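Local coordinates for protein cpftsy (Physcomitrella patens, PDB 4AK9) that probably serves as the GTP-hydrolysing receptor for the chloroplast signal recognition particle in delivering proteins to the thylakoid membrane, at residues Asp34-Trp40 against Lys83-Lys89; Ala150-Thr154 against Cys205-Gly209. One frame throughout, in Å; residues are numbered along the deposited sequence.

Contact 1 (Asp34-Trp40 against Lys83-Lys89); sequences DELLTYW and KSGPQIK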
loop_
_atom_site.group_PDB
_atom_site.type_symbol
_atom_site.label_atom_id
_atom_site.label_comp_id
_atom_site.label_asym_id
_atom_site.label_seq_id
_atom_site.Cartn_x
_atom_site.Cartn_y
_atom_site.Cartn_z
ATOM N N ASP A 34 2.766 -3.675 20.888
ATOM C CA ASP A 34 2.949 -3.937 22.322
ATOM C C ASP A 34 3.734 -2.816 23.019
ATOM O O ASP A 34 3.341 -2.331 24.085
ATOM C CB ASP A 34 3.660 -5.276 22.549
ATOM C CG ASP A 34 2.864 -6.459 22.023
ATOM O OD1 ASP A 34 1.787 -6.765 22.593
ATOM O OD2 ASP A 34 3.333 -7.084 21.046
ATOM N N GLU A 35 4.835 -2.398 22.405
ATOM C CA GLU A 35 5.623 -1.291 22.937
ATOM C C GLU A 35 4.788 -0.024 23.048
ATOM O O GLU A 35 4.796 0.663 24.074
ATOM C CB GLU A 35 6.805 -1.016 22.021
ATOM C CG GLU A 35 7.606 0.217 22.414
ATOM C CD GLU A 35 8.866 -0.127 23.198
ATOM O OE1 GLU A 35 9.070 -1.329 23.498
ATOM O OE2 GLU A 35 9.655 0.801 23.505
ATOM N N LEU A 36 4.075 0.286 21.969
ATOM C CA LEU A 36 3.226 1.464 21.911
ATOM C C LEU A 36 2.194 1.489 23.018
ATOM O O LEU A 36 1.887 2.539 23.594
ATOM C CB LEU A 36 2.504 1.475 20.563
ATOM C CG LEU A 36 1.637 2.679 20.236
ATOM C CD1 LEU A 36 2.470 3.954 20.316
ATOM C CD2 LEU A 36 1.057 2.506 18.828
ATOM N N LEU A 37 1.670 0.318 23.304
ATOM C CA LEU A 37 0.536 0.233 24.204
ATOM C C LEU A 37 1.015 0.362 25.650
ATOM O O LEU A 37 0.213 0.642 26.547
ATOM C CB LEU A 37 -0.220 -1.071 23.976
ATOM C CG LEU A 37 -1.090 -0.999 22.704
ATOM C CD1 LEU A 37 -1.954 -2.251 22.525
ATOM C CD2 LEU A 37 -1.935 0.253 22.693
ATOM N N THR A 38 2.317 0.173 25.863
ATOM C CA THR A 38 2.900 0.443 27.182
ATOM C C THR A 38 2.850 1.937 27.496
ATOM O O THR A 38 2.902 2.337 28.658
ATOM C CB THR A 38 4.355 -0.066 27.323
ATOM O OG1 THR A 38 5.259 0.776 26.579
ATOM C CG2 THR A 38 4.464 -1.504 26.852
ATOM N N TYR A 39 2.746 2.769 26.463
ATOM C CA TYR A 39 2.631 4.208 26.684
ATOM C C TYR A 39 1.189 4.659 26.791
ATOM O O TYR A 39 0.912 5.861 26.921
ATOM C CB TYR A 39 3.336 5.001 25.577
ATOM C CG TYR A 39 4.821 4.752 25.538
ATOM C CD1 TYR A 39 5.666 5.310 26.495
ATOM C CD2 TYR A 39 5.381 3.948 24.558
ATOM C CE1 TYR A 39 7.032 5.073 26.468
ATOM C CE2 TYR A 39 6.743 3.706 24.518
ATOM C CZ TYR A 39 7.567 4.271 25.475
ATOM O OH TYR A 39 8.926 4.027 25.431
ATOM N N TRP A 40 0.259 3.706 26.722
ATOM C CA TRP A 40 -1.152 4.069 26.741
ATOM C C TRP A 40 -1.628 4.541 28.130
ATOM O O TRP A 40 -1.332 3.918 29.162
ATOM C CB TRP A 40 -2.059 2.937 26.255
ATOM C CG TRP A 40 -3.472 3.408 26.155
ATOM C CD1 TRP A 40 -4.054 4.052 25.098
ATOM C CD2 TRP A 40 -4.467 3.362 27.190
ATOM N NE1 TRP A 40 -5.364 4.355 25.391
ATOM C CE2 TRP A 40 -5.632 3.958 26.679
ATOM C CE3 TRP A 40 -4.481 2.856 28.502
ATOM C CZ2 TRP A 40 -6.818 4.060 27.427
ATOM C CZ3 TRP A 40 -5.647 2.965 29.250
ATOM C CH2 TRP A 40 -6.794 3.566 28.718
ATOM N N LYS A 83 -9.443 -0.549 29.642
ATOM C CA LYS A 83 -8.737 0.315 30.600
ATOM C C LYS A 83 -7.275 0.025 30.709
ATOM O O LYS A 83 -6.612 0.459 31.659
ATOM C CB LYS A 83 -9.309 0.154 32.008
ATOM C CG LYS A 83 -10.731 0.546 32.151
ATOM C CD LYS A 83 -11.176 0.220 33.552
ATOM C CE LYS A 83 -12.660 0.408 33.688
ATOM N NZ LYS A 83 -13.040 1.807 33.351
ATOM N N SER A 84 -6.748 -0.744 29.775
ATOM C CA SER A 84 -5.339 -1.041 29.847
ATOM C C SER A 84 -4.779 -1.398 28.469
ATOM O O SER A 84 -5.532 -1.768 27.554
ATOM C CB SER A 84 -5.079 -2.197 30.812
ATOM O OG SER A 84 -5.339 -3.438 30.186
ATOM N N GLY A 85 -3.465 -1.265 28.345
ATOM C CA GLY A 85 -2.736 -1.698 27.160
ATOM C C GLY A 85 -3.051 -3.131 26.747
ATOM O O GLY A 85 -3.442 -3.376 25.600
ATOM N N PRO A 86 -2.877 -4.092 27.672
ATOM C CA PRO A 86 -3.237 -5.492 27.407
ATOM C C PRO A 86 -4.679 -5.681 26.937
ATOM O O PRO A 86 -4.914 -6.521 26.041
ATOM C CB PRO A 86 -3.037 -6.161 28.770
ATOM C CG PRO A 86 -1.903 -5.379 29.364
ATOM C CD PRO A 86 -2.125 -3.950 28.932
ATOM N N GLN A 87 -5.626 -4.927 27.503
ATOM C CA GLN A 87 -7.028 -5.088 27.118
ATOM C C GLN A 87 -7.260 -4.557 25.702
ATOM O O GLN A 87 -8.081 -5.090 24.951
ATOM C CB GLN A 87 -7.965 -4.371 28.094
ATOM C CG GLN A 87 -8.123 -5.081 29.438
ATOM C CD GLN A 87 -8.837 -4.205 30.460
ATOM O OE1 GLN A 87 -9.728 -3.411 30.123
ATOM N NE2 GLN A 87 -8.436 -4.343 31.716
ATOM N N ILE A 88 -6.550 -3.484 25.362
ATOM C CA ILE A 88 -6.683 -2.871 24.040
ATOM C C ILE A 88 -6.106 -3.820 22.985
ATOM O O ILE A 88 -6.697 -4.004 21.910
ATOM C CB ILE A 88 -5.978 -1.511 24.009
ATOM C CG1 ILE A 88 -6.810 -0.494 24.798
ATOM C CG2 ILE A 88 -5.786 -1.013 22.567
ATOM C CD1 ILE A 88 -6.057 0.797 25.063
ATOM N N LYS A 89 -4.980 -4.439 23.330
ATOM C CA LYS A 89 -4.325 -5.437 22.492
ATOM C C LYS A 89 -5.251 -6.609 22.231
ATOM O O LYS A 89 -5.379 -7.060 21.095
ATOM C CB LYS A 89 -3.046 -5.931 23.166
ATOM C CG LYS A 89 -2.315 -7.054 22.410
ATOM C CD LYS A 89 -1.981 -6.633 20.987
ATOM C CE LYS A 89 -0.564 -7.019 20.591
ATOM N NZ LYS A 89 -0.230 -8.427 20.916
#
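Asp34 OD1 takes the ammonium of Lys89 in a salt bridge, with OD1 3.1 Å from NZ. The hydrogen bond within it is weak. Lys89 CG is anti to the backbone N (chi1 176°), and bends further along the chain bring CE and NZ up to the carboxylate. One turn further on, Leu37 points at the other helix. Its CD1 lies 3.6 Å from Gly85 O and also touches Lys89 CB and Ile88 CG2. Gly85 lets the backbones come close here, 4.8 Å between Leu37 CA and Gly85 CA. The two segments belong to the helical bundle of an SRP54-type GTPase. Ser84 N-caps helix 85-101, its OG accepting from Gln87 N at 3.1 Å. Trp40 closes the type I turn that starts at Leu37, and its indole lies against the start of that helix. Ile88 CD1 sits over one ring face, 3.5 Å from the centroid of the five-membered ring of Trp40. Trp40 CZ3 meets Lys83 O at 3.6 Å, while NE1 bonds Ser45 OG. With an alanine here, Ile88 CD1 would probably lose its aromatic partner and Ser45 OG its indole donor.

Contact 2 (Ala150-Thr154 against Cys205-Gly209); sequences AAGDT and CDTSG
Segments 150-154 and 205-209 leave neighbouring parallel strands in nearly the same direction, 11° apart, and Asp206 N bonds Ala150 O at 2.9 Å in an almost straight line (173° at the hydrogen). Ala150 and Cys205 face the same side of the sheet, where both rest on Leu188 of helix 184-197. Past this bridge the chains stay close. Gly152 CA is 3.2 Å from Asp206 O, and a side chain there would run into that oxygen.

Asp153 and Asp206 then lie side by side and point the same way. Each has CG anti to its backbone N (chi1 -175° in Asp153), which sends both carboxylates along one side of the loops. Their planes are steeply turned against each other. Asp206 OD2 comes 3.4 Å from Asp153 CB and 4.1 Å from Asp153 OD2. Water 3 lies within hydrogen-bonding distance of both OD2 atoms. Water 1 links Asp153 O to Asp206 OD2. The other Asp206 oxygen, OD1, takes a weak bond from Thr207 N at 2.8 Å, which helps to fix the turn of the carboxylate.

Further on, Ser208 OG lies 3.3 Å from Asp153 OD1. This contact is weak and unsettled, since the hydroxyl proton may go to Asp153 or to Glu220. Water 2 accepts from Gly209 N and lies within reach of Asp153 OD1.

Asp153 and Thr154 open the G2 motif, and Asp206 to Gly209 fall in the G3 motif, here DTSG where many relatives have DTAG. Asp206 also touches Lys129 and Thr130 of the probable P-loop, and Lys129 NZ bonds Thr207 O. Two acidic groups with water between them beside a P-loop are consistent with a site that, as in related GTPases, handles magnesium and the phosphates of GTP.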
loop_
_atom_site.group_PDB
_atom_site.type_symbol
_atom_site.label_atom_id
_atom_site.label_comp_id
_atom_site.label_asym_id
_atom_site.label_seq_id
_atom_site.Cartn_x
_atom_site.Cartn_y
_atom_site.Cartn_z
ATOM N N ALA A 150 -6.791 -28.516 -16.727
ATOM C CA ALA A 150 -7.180 -27.989 -18.029
ATOM C C ALA A 150 -6.398 -26.732 -18.347
ATOM O O ALA A 150 -6.471 -25.722 -17.598
ATOM C CB ALA A 150 -8.684 -27.699 -18.059
ATOM N N ALA A 151 -5.659 -26.778 -19.452
ATOM C CA ALA A 151 -4.781 -25.675 -19.831
ATOM C C ALA A 151 -5.509 -24.631 -20.661
ATOM O O ALA A 151 -5.313 -24.537 -21.884
ATOM C CB ALA A 151 -3.548 -26.189 -20.569
ATOM N N GLY A 152 -6.343 -23.830 -19.993
ATOM C CA GLY A 152 -7.180 -22.876 -20.700
ATOM C C GLY A 152 -6.534 -21.518 -20.883
ATOM O O GLY A 152 -7.098 -20.640 -21.522
ATOM N N ASP A 153 -5.346 -21.335 -20.308
ATOM C CA ASP A 153 -4.564 -20.141 -20.605
ATOM C C ASP A 153 -3.821 -20.410 -21.911
ATOM O O ASP A 153 -2.682 -20.890 -21.900
ATOM C CB ASP A 153 -3.572 -19.853 -19.474
ATOM C CG ASP A 153 -2.792 -18.541 -19.675
ATOM O OD1 ASP A 153 -2.836 -17.948 -20.787
ATOM O OD2 ASP A 153 -2.115 -18.107 -18.699
ATOM N N THR A 154 -4.485 -20.130 -23.029
ATOM C CA THR A 154 -3.914 -20.323 -24.359
ATOM C C THR A 154 -3.137 -19.071 -24.761
ATOM O O THR A 154 -2.897 -18.821 -25.938
ATOM C CB THR A 154 -5.012 -20.667 -25.428
ATOM O OG1 THR A 154 -5.868 -19.531 -25.646
ATOM C CG2 THR A 154 -5.853 -21.871 -24.984
ATOM N N CYS A 205 -9.043 -25.703 -13.648
ATOM C CA CYS A 205 -8.934 -24.958 -14.933
ATOM C C CYS A 205 -8.057 -23.726 -14.853
ATOM O O CYS A 205 -8.278 -22.859 -14.006
ATOM C CB CYS A 205 -10.327 -24.480 -15.392
ATOM S SG CYS A 205 -11.547 -25.798 -15.593
ATOM N N ASP A 206 -7.088 -23.615 -15.745
ATOM C CA ASP A 206 -6.352 -22.362 -15.891
ATOM C C ASP A 206 -7.097 -21.497 -16.888
ATOM O O ASP A 206 -7.837 -22.007 -17.725
ATOM C CB ASP A 206 -4.936 -22.625 -16.383
ATOM C CG ASP A 206 -3.999 -21.437 -16.147
ATOM O OD1 ASP A 206 -4.420 -20.447 -15.484
ATOM O OD2 ASP A 206 -2.836 -21.511 -16.608
ATOM N N THR A 207 -6.934 -20.180 -16.786
ATOM C CA THR A 207 -7.606 -19.250 -17.701
ATOM C C THR A 207 -6.641 -18.140 -18.082
ATOM O O THR A 207 -5.640 -17.902 -17.380
ATOM C CB THR A 207 -8.844 -18.576 -17.046
ATOM O OG1 THR A 207 -8.438 -17.891 -15.838
ATOM C CG2 THR A 207 -9.911 -19.602 -16.700
ATOM N N SER A 208 -6.934 -17.445 -19.179
ATOM C CA SER A 208 -6.078 -16.329 -19.570
ATOM C C SER A 208 -6.445 -15.095 -18.746
ATOM O O SER A 208 -7.595 -14.927 -18.329
ATOM C CB SER A 208 -6.203 -16.039 -21.058
ATOM O OG SER A 208 -5.926 -17.209 -21.806
ATOM N N GLY A 209 -5.472 -14.233 -18.488
ATOM C CA GLY A 209 -5.773 -12.986 -17.792
ATOM C C GLY A 209 -4.612 -12.026 -17.904
ATOM O O GLY A 209 -3.472 -12.465 -18.083
HETATM O O HOH W 1 -2.947 -23.045 -19.519
HETATM O O HOH W 2 -3.076 -14.774 -20.123
HETATM O O HOH W 3 -1.867 -19.175 -16.287
HETATM O O HOH W 4 -2.829 -15.677 -17.638
#

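In the fold
From the N terminus, contact 1 comes first. It closes the loop from helix 32-37 to the start of helix 85-101, which holds helices 45-58 and 63-78, and so ties the helical bundle together. Helix 85-101 then leads on toward strand 117-123 of the GTPase domain. Contact 2 opens at the end of strand 147-150. It closes a second loop, holding helix 158-170, strand 173-175 and helix 184-197, by joining the ends of neighbouring parallel strands 147-150 and 202-205. The two loops follow in series and neither nest nor cross. Their centres are about 49 Å apart, on opposite sides of the chain's centre, and the two contacts do not touch.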